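PDB 2BKL: prolyl endopeptidase, which probably hydrolyses oligopeptides on the carboxyl side of proline, and more slowly of alanine, as a serine protease of the S9A family. Local coordinates for residues A[142-146]-A[615-619]; A[195-199]-A[567-573]; A[558-564]-A[622-627]. All coordinates share one frame; numbering follows the deposited sequence.

Contact 1 of 3, residues A[142-146]-A[615-619]; sequences NAADE and HDDRV. With ZAH (N-[(benzyloxy)carbonyl]-L-alanyl-L-proline), chain C.
R618 and D145 form a side-on salt bridge, two nitrogens to two oxygens: NE of R618 lies 2.9 Å from OD2 of D145, and NH2 of R618 lies 3.0 Å from OD1 of D145. Both bonds are nearly straight, and both acceptors lie close to the guanidinium plane. The carboxylate is turned 34° against that plane; OD2 offers its syn lone pair, while OD1 is met on the syn side from out of the carboxylate plane. With the guanidinium's orientation fixed this way, its remaining nitrogen turns to the bound ligand. NH1 of R618 donates to O9 of ZAH at 2.8 Å. C24 of the ligand's phenyl ring lies over one guanidinium face near the rim. D145, itself a residue of the ligand pocket, thus also orients the arginine that donates to the ligand's carbonyl.

D617 faces the backbone instead. Its CG sits between the backbone N and the carbonyl carbon (chi1 60°), which brings OD1 of D617 to N of D145 at 2.9 Å and OD2 of D617 to N of E146 at 3.1 Å, each through a syn lone pair. The two carboxylates come within 4.0 Å (D145 OD2 to D617 OD1), a proximity that R618 and bridging waters probably offset. At the outer end the N142 amide stacks on the H615 ring, planes 18° apart, with ND2 of N142 over the ring centre.

D616, hydrogen-bonded to H651, fits the acid of the probable catalytic triad. The contact joins the propeller loop between strands 134-141 and 148-153 to the hydrolase loop between strand 607-613 and helix 622-632.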
loop_
_atom_site.group_PDB
_atom_site.type_symbol
_atom_site.label_atom_id
_atom_site.label_comp_id
_atom_site.label_asym_id
_atom_site.label_seq_id
_atom_site.Cartn_x
_atom_site.Cartn_y
_atom_site.Cartn_z
ATOM N N ASN A 142 -8.501 5.947 -14.647
ATOM C CA ASN A 142 -8.429 4.525 -14.360
ATOM C C ASN A 142 -7.928 4.231 -12.950
ATOM O O ASN A 142 -7.524 3.116 -12.671
ATOM C CB ASN A 142 -7.566 3.836 -15.421
ATOM C CG ASN A 142 -8.130 4.016 -16.806
ATOM O OD1 ASN A 142 -9.284 3.654 -17.072
ATOM N ND2 ASN A 142 -7.347 4.633 -17.691
ATOM N N ALA A 143 -7.982 5.208 -12.050
ATOM C CA ALA A 143 -7.378 5.087 -10.713
ATOM C C ALA A 143 -5.909 4.667 -10.778
ATOM O O ALA A 143 -5.365 4.070 -9.844
ATOM C CB ALA A 143 -8.198 4.139 -9.818
ATOM N N ALA A 144 -5.245 5.011 -11.878
ATOM C CA ALA A 144 -3.815 4.757 -12.028
ATOM C C ALA A 144 -3.008 5.863 -11.330
ATOM O O ALA A 144 -3.579 6.750 -10.664
ATOM C CB ALA A 144 -3.447 4.613 -13.488
ATOM N N ASP A 145 -1.687 5.797 -11.378
ATOM C CA ASP A 145 -0.885 6.745 -10.604
ATOM C C ASP A 145 -0.819 8.142 -11.213
ATOM O O ASP A 145 -0.761 9.139 -10.483
ATOM C CB ASP A 145 0.547 6.245 -10.430
ATOM C CG ASP A 145 0.659 5.063 -9.496
ATOM O OD1 ASP A 145 -0.340 4.594 -8.881
ATOM O OD2 ASP A 145 1.768 4.504 -9.381
ATOM N N GLU A 146 -0.856 8.224 -12.532
ATOM C CA GLU A 146 -0.766 9.492 -13.223
ATOM C C GLU A 146 -1.926 10.362 -12.735
ATOM O O GLU A 146 -3.083 9.915 -12.682
ATOM C CB GLU A 146 -0.833 9.310 -14.762
ATOM C CG GLU A 146 -0.327 10.518 -15.558
ATOM C CD GLU A 146 1.175 10.766 -15.406
ATOM O OE1 GLU A 146 1.919 9.814 -15.132
ATOM O OE2 GLU A 146 1.622 11.936 -15.553
ATOM N N HIS A 615 -4.160 -0.986 -16.791
ATOM C CA HIS A 615 -3.563 0.347 -16.764
ATOM C C HIS A 615 -2.641 0.518 -15.566
ATOM O O HIS A 615 -2.485 1.611 -15.043
ATOM C CB HIS A 615 -4.644 1.428 -16.728
ATOM C CG HIS A 615 -5.141 1.831 -18.072
ATOM N ND1 HIS A 615 -6.270 1.286 -18.637
ATOM C CD2 HIS A 615 -4.667 2.736 -18.958
ATOM C CE1 HIS A 615 -6.479 1.839 -19.818
ATOM N NE2 HIS A 615 -5.521 2.722 -20.039
ATOM N N ASP A 616 -1.977 -0.552 -15.173
ATOM C CA ASP A 616 -0.987 -0.469 -14.093
ATOM C C ASP A 616 0.278 0.222 -14.593
ATOM O O ASP A 616 1.109 -0.360 -15.290
ATOM C CB ASP A 616 -0.696 -1.859 -13.538
ATOM C CG ASP A 616 0.081 -1.832 -12.246
ATOM O OD1 ASP A 616 0.703 -0.776 -11.911
ATOM O OD2 ASP A 616 0.091 -2.845 -11.509
ATOM N N ASP A 617 0.391 1.494 -14.235
ATOM C CA ASP A 617 1.554 2.317 -14.582
ATOM C C ASP A 617 2.625 2.372 -13.485
ATOM O O ASP A 617 3.503 3.241 -13.474
ATOM C CB ASP A 617 1.140 3.756 -15.008
ATOM C CG ASP A 617 0.393 4.527 -13.928
ATOM O OD1 ASP A 617 0.009 3.932 -12.901
ATOM O OD2 ASP A 617 0.165 5.775 -14.080
ATOM N N ARG A 618 2.559 1.430 -12.576
ATOM C CA ARG A 618 3.549 1.295 -11.511
ATOM C C ARG A 618 4.339 0.011 -11.716
ATOM O O ARG A 618 5.551 0.056 -11.947
ATOM C CB ARG A 618 2.866 1.320 -10.152
ATOM C CG ARG A 618 3.855 1.501 -9.007
ATOM C CD ARG A 618 3.287 1.487 -7.582
ATOM N NE ARG A 618 2.183 2.427 -7.416
ATOM C CZ ARG A 618 1.434 2.520 -6.316
ATOM N NH1 ARG A 618 1.699 1.801 -5.236
ATOM N NH2 ARG A 618 0.410 3.364 -6.277
ATOM N N VAL A 619 3.641 -1.124 -11.618
ATOM C CA VAL A 619 4.198 -2.444 -11.863
ATOM C C VAL A 619 3.827 -2.891 -13.253
ATOM O O VAL A 619 2.652 -3.074 -13.577
ATOM C CB VAL A 619 3.675 -3.457 -10.821
ATOM C CG1 VAL A 619 4.080 -4.897 -11.187
ATOM C CG2 VAL A 619 4.202 -3.086 -9.415
HETATM C C1 ZAH C . 3.800 -3.225 -4.880
HETATM O O2 ZAH C . 4.336 -3.968 -3.808
HETATM C C3 ZAH C . 4.823 -2.250 -5.510
HETATM C C4 ZAH C . 6.010 -2.991 -6.130
HETATM C C5 ZAH C . 7.080 -3.076 -5.049
HETATM C C6 ZAH C . 6.825 -1.943 -4.091
HETATM N N7 ZAH C . 5.542 -1.407 -4.529
HETATM C C8 ZAH C . 5.010 -0.303 -4.010
HETATM O O9 ZAH C . 3.877 0.138 -4.528
HETATM C C10 ZAH C . 5.806 0.615 -3.057
HETATM C C11 ZAH C . 5.584 -0.008 -1.679
HETATM N N14 ZAH C . 5.292 1.962 -3.045
HETATM C C15 ZAH C . 5.514 2.786 -4.042
HETATM O O16 ZAH C . 6.284 2.457 -5.046
HETATM O O17 ZAH C . 4.917 4.089 -3.985
HETATM C C18 ZAH C . 5.081 4.870 -5.196
HETATM C C19 ZAH C . 4.189 6.116 -5.199
HETATM C C20 ZAH C . 4.427 7.130 -4.261
HETATM C C21 ZAH C . 3.616 8.264 -4.246
HETATM C C22 ZAH C . 2.586 8.393 -5.181
HETATM C C23 ZAH C . 2.360 7.397 -6.135
HETATM C C24 ZAH C . 3.162 6.256 -6.140
HETATM O O HOH W 1 -1.406 2.474 -10.971
HETATM O O HOH W 2 3.666 5.024 -11.200
HETATM O O HOH W 3 2.462 7.128 -14.874
#

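Contact 2 of 3, residues A[195-199]-A[567-573]; sequences VDERP and LFGSGRT
R572 reaches across to D196 and E197 with a chain extended from CG to NE. Its CB is 3.9 Å from O of D196 and its CG remains beside that same carbonyl. CD of R572 closes to 3.4 Å from O of D196 and also passes OE2 of E197. NE then makes the directional bond: it lies 2.9 Å from OD2 of D196, with an N-H...O angle of 175° and the oxygen in the guanidinium plane, on its anti lone pair. OE2 of E197 is 3.5 Å from NE of R572 but well out of that plane, so it contributes charge alone. At the tip, NH2 of R572 shares a water with OD2 of D196 and forms a salt bridge with E582.

This salt-bridge network spans the two domains of a prolyl oligopeptidase, tying a beta-propeller loop to a loop of the alpha/beta-hydrolase domain. The hydrolase loop makes a type II' beta turn from F568 to G571, and O of G569 comes 3.6 Å from CA of D196. One water donates to both O of D196 and O of G569 and accepts from N of R572, bridging the backbones.

On the apolar flank, CG2 of T573 packs 3.5 Å from CB of P199, the two side chains crossing at about a right angle. OG1 of T573 donates to O of S570 at 2.7 Å, in the carbonyl plane, which fixes the rotation that turns the methyl to the proline.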
loop_
_atom_site.group_PDB
_atom_site.type_symbol
_atom_site.label_atom_id
_atom_site.label_comp_id
_atom_site.label_asym_id
_atom_site.label_seq_id
_atom_site.Cartn_x
_atom_site.Cartn_y
_atom_site.Cartn_z
ATOM N N VAL A 195 10.537 6.202 -19.373
ATOM C CA VAL A 195 9.600 5.974 -18.287
ATOM C C VAL A 195 10.386 5.529 -17.054
ATOM O O VAL A 195 10.138 5.992 -15.949
ATOM C CB VAL A 195 8.543 4.894 -18.678
ATOM C CG1 VAL A 195 7.708 4.426 -17.439
ATOM C CG2 VAL A 195 7.625 5.398 -19.805
ATOM N N ASP A 196 11.369 4.650 -17.228
ATOM C CA ASP A 196 12.128 4.171 -16.066
ATOM C C ASP A 196 13.004 5.226 -15.392
ATOM O O ASP A 196 13.362 5.076 -14.222
ATOM C CB ASP A 196 12.980 2.954 -16.417
ATOM C CG ASP A 196 14.104 3.283 -17.345
ATOM O OD1 ASP A 196 13.795 3.601 -18.517
ATOM O OD2 ASP A 196 15.326 3.222 -17.035
ATOM N N GLU A 197 13.340 6.292 -16.118
ATOM C CA GLU A 197 14.163 7.363 -15.544
ATOM C C GLU A 197 13.332 8.485 -14.942
ATOM O O GLU A 197 13.856 9.316 -14.212
ATOM C CB GLU A 197 15.099 7.933 -16.604
ATOM C CG GLU A 197 16.221 6.958 -16.969
ATOM C CD GLU A 197 17.278 6.804 -15.863
ATOM O OE1 GLU A 197 17.642 7.809 -15.183
ATOM O OE2 GLU A 197 17.789 5.672 -15.685
ATOM N N ARG A 198 12.048 8.527 -15.290
ATOM C CA ARG A 198 11.178 9.622 -14.874
ATOM C C ARG A 198 11.170 9.900 -13.361
ATOM O O ARG A 198 11.077 11.063 -12.978
ATOM C CB ARG A 198 9.753 9.421 -15.377
ATOM C CG ARG A 198 8.923 10.696 -15.438
ATOM C CD ARG A 198 7.511 10.425 -15.815
ATOM N NE ARG A 198 6.704 11.638 -15.839
ATOM C CZ ARG A 198 5.385 11.617 -15.715
ATOM N NH1 ARG A 198 4.764 10.457 -15.545
ATOM N NH2 ARG A 198 4.702 12.746 -15.758
ATOM N N PRO A 199 11.209 8.884 -12.499
ATOM C CA PRO A 199 11.208 9.176 -11.060
ATOM C C PRO A 199 12.344 10.074 -10.561
ATOM O O PRO A 199 12.228 10.654 -9.469
ATOM C CB PRO A 199 11.252 7.797 -10.418
ATOM C CG PRO A 199 10.693 6.870 -11.379
ATOM C CD PRO A 199 11.123 7.430 -12.752
ATOM N N LEU A 567 13.773 -2.104 -15.491
ATOM C CA LEU A 567 13.687 -1.465 -16.809
ATOM C C LEU A 567 12.320 -0.892 -17.148
ATOM O O LEU A 567 12.158 -0.233 -18.186
ATOM C CB LEU A 567 14.101 -2.468 -17.896
ATOM C CG LEU A 567 15.492 -3.077 -17.753
ATOM C CD1 LEU A 567 15.682 -4.245 -18.725
ATOM C CD2 LEU A 567 16.570 -2.023 -17.983
ATOM N N PHE A 568 11.327 -1.167 -16.314
ATOM C CA PHE A 568 9.950 -0.852 -16.634
ATOM C C PHE A 568 9.241 -0.097 -15.528
ATOM O O PHE A 568 9.440 -0.359 -14.342
ATOM C CB PHE A 568 9.156 -2.143 -16.859
ATOM C CG PHE A 568 9.697 -3.012 -17.978
ATOM C CD1 PHE A 568 10.741 -3.907 -17.778
ATOM C CD2 PHE A 568 9.119 -2.932 -19.230
ATOM C CE1 PHE A 568 11.225 -4.680 -18.817
ATOM C CE2 PHE A 568 9.581 -3.722 -20.275
ATOM C CZ PHE A 568 10.648 -4.592 -20.053
ATOM N N GLY A 569 8.348 0.778 -15.931
ATOM C CA GLY A 569 7.514 1.515 -15.013
ATOM C C GLY A 569 8.331 2.201 -13.934
ATOM O O GLY A 569 9.348 2.786 -14.224
ATOM N N SER A 570 7.852 2.077 -12.697
ATOM C CA SER A 570 8.478 2.659 -11.519
ATOM C C SER A 570 9.605 1.804 -10.913
ATOM O O SER A 570 10.042 2.039 -9.792
ATOM C CB SER A 570 7.385 2.911 -10.442
ATOM O OG SER A 570 6.435 3.829 -10.953
ATOM N N GLY A 571 10.067 0.791 -11.633
ATOM C CA GLY A 571 10.991 -0.168 -11.082
ATOM C C GLY A 571 12.243 0.353 -10.426
ATOM O O GLY A 571 12.690 -0.196 -9.439
ATOM N N ARG A 572 12.870 1.405 -10.960
ATOM C CA ARG A 572 14.112 1.884 -10.368
ATOM C C ARG A 572 13.914 2.387 -8.943
ATOM O O ARG A 572 14.840 2.344 -8.133
ATOM C CB ARG A 572 14.785 2.927 -11.261
ATOM C CG ARG A 572 15.263 2.323 -12.563
ATOM C CD ARG A 572 16.136 3.246 -13.365
ATOM N NE ARG A 572 16.651 2.553 -14.547
ATOM C CZ ARG A 572 17.679 1.700 -14.541
ATOM N NH1 ARG A 572 18.337 1.410 -13.441
ATOM N NH2 ARG A 572 18.002 1.090 -15.666
ATOM N N THR A 573 12.702 2.795 -8.603
ATOM C CA THR A 573 12.453 3.259 -7.249
ATOM C C THR A 573 12.526 2.151 -6.217
ATOM O O THR A 573 12.597 2.456 -5.026
ATOM C CB THR A 573 11.089 3.996 -7.101
ATOM O OG1 THR A 573 9.988 3.102 -7.276
ATOM C CG2 THR A 573 10.934 5.151 -8.116
HETATM O O HOH W 4 11.693 3.442 -12.678
HETATM O O HOH W 5 14.417 0.601 -19.705
HETATM O O HOH W 6 17.040 1.332 -18.493
#

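Contact 3 of 3, residues A[558-564]-A[622-627]; sequences PLLDMVR and MHARKF
H623 carries the contact with its ring, against the backbone of P558 to D561. N of D561 donates to ND1 of H623 at 3.0 Å, with an N-H...N angle of 164° and the donor in the ring plane, so ND1 is an acceptor here. Above one face, CA of L559 stands 4.1 Å from the centroid of the H623 ring, 14° off the normal, a CH-pi contact; CD2 of the same leucine reaches NE2 of H623 at 3.5 Å. CE of M622 covers the opposite face, so the imidazole is sandwiched between the loop and its own helix.

A charged pair lies farther along the loop. With CG of D561 anti to its backbone N (chi1 179°), OD2 of D561 accepts, on its anti lone pair, a salt-bridge hydrogen bond from NZ of K626 at 2.8 Å. The other oxygen, OD1 of D561, turns back on its own loop and receives weak bonds from the N atoms of V563 and R564. Near the start of the loop the packing is apolar: CD1 of L560 abuts CB of F627 at 3.4 Å, the two chains lying roughly perpendicular, and CG of P558 rests 3.9 Å from CB of A624.

In the next shell, E28 forms salt bridges with both K626 and R564, which probably eases the closeness of these two cations, and D22 also pairs with K626. L559, which packs on the H623 ring, also touches the bound Z-Ala-Pro ligand. The loop follows strand 552-556 and is held against the first turns of helix 622-632; P558, L560 and F627 pack on M610 of strand 607-613, while helix 584-593 packs on M562 and V563.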
loop_
_atom_site.group_PDB
_atom_site.type_symbol
_atom_site.label_atom_id
_atom_site.label_comp_id
_atom_site.label_asym_id
_atom_site.label_seq_id
_atom_site.Cartn_x
_atom_site.Cartn_y
_atom_site.Cartn_z
ATOM N N PRO A 558 1.726 -8.453 -10.243
ATOM C CA PRO A 558 2.992 -8.903 -9.643
ATOM C C PRO A 558 4.292 -8.429 -10.289
ATOM O O PRO A 558 4.332 -8.115 -11.493
ATOM C CB PRO A 558 2.912 -10.397 -9.820
ATOM C CG PRO A 558 2.245 -10.543 -11.233
ATOM C CD PRO A 558 1.191 -9.463 -11.177
ATOM N N LEU A 559 5.372 -8.475 -9.508
ATOM C CA LEU A 559 6.744 -8.509 -10.013
ATOM C C LEU A 559 7.198 -9.951 -10.065
ATOM O O LEU A 559 7.111 -10.653 -9.052
ATOM C CB LEU A 559 7.662 -7.722 -9.072
ATOM C CG LEU A 559 7.445 -6.217 -9.042
ATOM C CD1 LEU A 559 8.118 -5.563 -7.854
ATOM C CD2 LEU A 559 7.915 -5.585 -10.360
ATOM N N LEU A 560 7.698 -10.418 -11.226
ATOM C CA LEU A 560 8.093 -11.822 -11.389
ATOM C C LEU A 560 9.385 -12.046 -12.171
ATOM O O LEU A 560 10.032 -13.058 -11.945
ATOM C CB LEU A 560 6.944 -12.678 -11.962
ATOM C CG LEU A 560 5.672 -12.710 -11.135
ATOM C CD1 LEU A 560 4.469 -13.172 -11.913
ATOM C CD2 LEU A 560 5.833 -13.532 -9.901
ATOM N N ASP A 561 9.739 -11.165 -13.122
ATOM C CA ASP A 561 11.067 -11.211 -13.753
ATOM C C ASP A 561 11.949 -10.211 -13.021
ATOM O O ASP A 561 11.886 -8.992 -13.264
ATOM C CB ASP A 561 11.003 -10.896 -15.252
ATOM C CG ASP A 561 12.342 -10.923 -15.918
ATOM O OD1 ASP A 561 13.380 -10.872 -15.212
ATOM O OD2 ASP A 561 12.427 -10.981 -17.188
ATOM N N MET A 562 12.717 -10.711 -12.063
ATOM C CA MET A 562 13.491 -9.832 -11.186
ATOM C C MET A 562 14.848 -9.480 -11.778
ATOM O O MET A 562 15.564 -8.672 -11.233
ATOM C CB MET A 562 13.632 -10.442 -9.793
ATOM C CG MET A 562 12.292 -10.626 -9.128
ATOM S SD MET A 562 11.371 -9.087 -8.879
ATOM C CE MET A 562 12.405 -8.217 -7.795
ATOM N N VAL A 563 15.196 -10.092 -12.908
ATOM C CA VAL A 563 16.391 -9.724 -13.649
ATOM C C VAL A 563 16.136 -8.469 -14.481
ATOM O O VAL A 563 17.063 -7.716 -14.771
ATOM C CB VAL A 563 16.859 -10.916 -14.518
ATOM C CG1 VAL A 563 18.035 -10.533 -15.403
ATOM C CG2 VAL A 563 17.210 -12.106 -13.624
ATOM N N ARG A 564 14.884 -8.241 -14.875
ATOM C CA ARG A 564 14.545 -7.122 -15.752
ATOM C C ARG A 564 13.562 -6.096 -15.151
ATOM O O ARG A 564 13.214 -5.119 -15.787
ATOM C CB ARG A 564 13.983 -7.619 -17.076
ATOM C CG ARG A 564 14.979 -8.395 -17.889
ATOM C CD ARG A 564 14.467 -8.972 -19.179
ATOM N NE ARG A 564 13.924 -8.006 -20.121
ATOM C CZ ARG A 564 14.657 -7.210 -20.917
ATOM N NH1 ARG A 564 15.986 -7.171 -20.819
ATOM N NH2 ARG A 564 14.027 -6.429 -21.795
ATOM N N MET A 622 3.786 -6.709 -17.892
ATOM C CA MET A 622 4.493 -7.755 -18.635
ATOM C C MET A 622 4.869 -8.946 -17.723
ATOM O O MET A 622 4.974 -10.062 -18.190
ATOM C CB MET A 622 5.730 -7.208 -19.357
ATOM C CG MET A 622 6.905 -6.835 -18.474
ATOM S SD MET A 622 7.937 -8.241 -18.109
ATOM C CE MET A 622 9.355 -7.493 -17.344
ATOM N N HIS A 623 5.098 -8.706 -16.438
ATOM C CA HIS A 623 5.520 -9.765 -15.563
ATOM C C HIS A 623 4.498 -10.894 -15.527
ATOM O O HIS A 623 4.843 -12.055 -15.669
ATOM C CB HIS A 623 5.736 -9.265 -14.119
ATOM C CG HIS A 623 6.854 -8.291 -13.966
ATOM N ND1 HIS A 623 8.165 -8.680 -13.791
ATOM C CD2 HIS A 623 6.856 -6.927 -13.959
ATOM C CE1 HIS A 623 8.917 -7.600 -13.659
ATOM N NE2 HIS A 623 8.150 -6.526 -13.767
ATOM N N ALA A 624 3.232 -10.543 -15.361
ATOM C CA ALA A 624 2.176 -11.539 -15.292
ATOM C C ALA A 624 2.033 -12.267 -16.633
ATOM O O ALA A 624 1.777 -13.446 -16.681
ATOM C CB ALA A 624 0.880 -10.840 -14.902
ATOM N N ARG A 625 2.200 -11.563 -17.743
ATOM C CA ARG A 625 2.094 -12.226 -19.043
ATOM C C ARG A 625 3.179 -13.272 -19.230
ATOM O O ARG A 625 2.904 -14.412 -19.622
ATOM C CB ARG A 625 2.190 -11.220 -20.190
ATOM C CG ARG A 625 1.125 -10.145 -20.235
ATOM C CD ARG A 625 0.998 -9.415 -21.597
ATOM N NE ARG A 625 2.098 -8.494 -21.866
ATOM C CZ ARG A 625 2.151 -7.205 -21.543
ATOM N NH1 ARG A 625 1.176 -6.630 -20.876
ATOM N NH2 ARG A 625 3.211 -6.470 -21.893
ATOM N N LYS A 626 4.420 -12.896 -18.996
ATOM C CA LYS A 626 5.525 -13.837 -19.182
ATOM C C LYS A 626 5.410 -15.043 -18.230
ATOM O O LYS A 626 5.691 -16.188 -18.628
ATOM C CB LYS A 626 6.868 -13.157 -19.020
ATOM C CG LYS A 626 7.173 -12.089 -20.079
ATOM C CD LYS A 626 8.656 -11.900 -20.332
ATOM C CE LYS A 626 9.430 -11.502 -19.111
ATOM N NZ LYS A 626 10.863 -11.165 -19.444
ATOM N N PHE A 627 5.034 -14.791 -16.973
ATOM C CA PHE A 627 4.954 -15.870 -16.008
ATOM C C PHE A 627 3.828 -16.819 -16.354
ATOM O O PHE A 627 4.026 -18.025 -16.288
ATOM C CB PHE A 627 4.811 -15.311 -14.591
ATOM C CG PHE A 627 4.946 -16.338 -13.502
ATOM C CD1 PHE A 627 6.192 -16.824 -13.153
ATOM C CD2 PHE A 627 3.820 -16.828 -12.825
ATOM C CE1 PHE A 627 6.339 -17.712 -12.107
ATOM C CE2 PHE A 627 3.958 -17.751 -11.800
ATOM C CZ PHE A 627 5.202 -18.206 -11.458
HETATM O O HOH W 7 2.649 -7.662 -13.676
#

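Overall arrangement
From the N terminus, the propeller loop 142-146 comes first and closes a long loop with 615-619 in contact 1. Contact 2, 195-199 with 567-573, lies wholly within that loop; both join the propeller to the hydrolase domain, their centres about 13 Å apart; E146 forms a salt bridge with R198, and O of R618 probably accepts from N of S570. Contact 3 is a short closure inside the hydrolase domain, 558-564 with 622-627, and its segments alternate with those of each of the other two. It touches contact 1 where V619 packs on P558 and L559, and contact 2 where F568 packs on M622. All three bring a residue to, or near, the bound ligand.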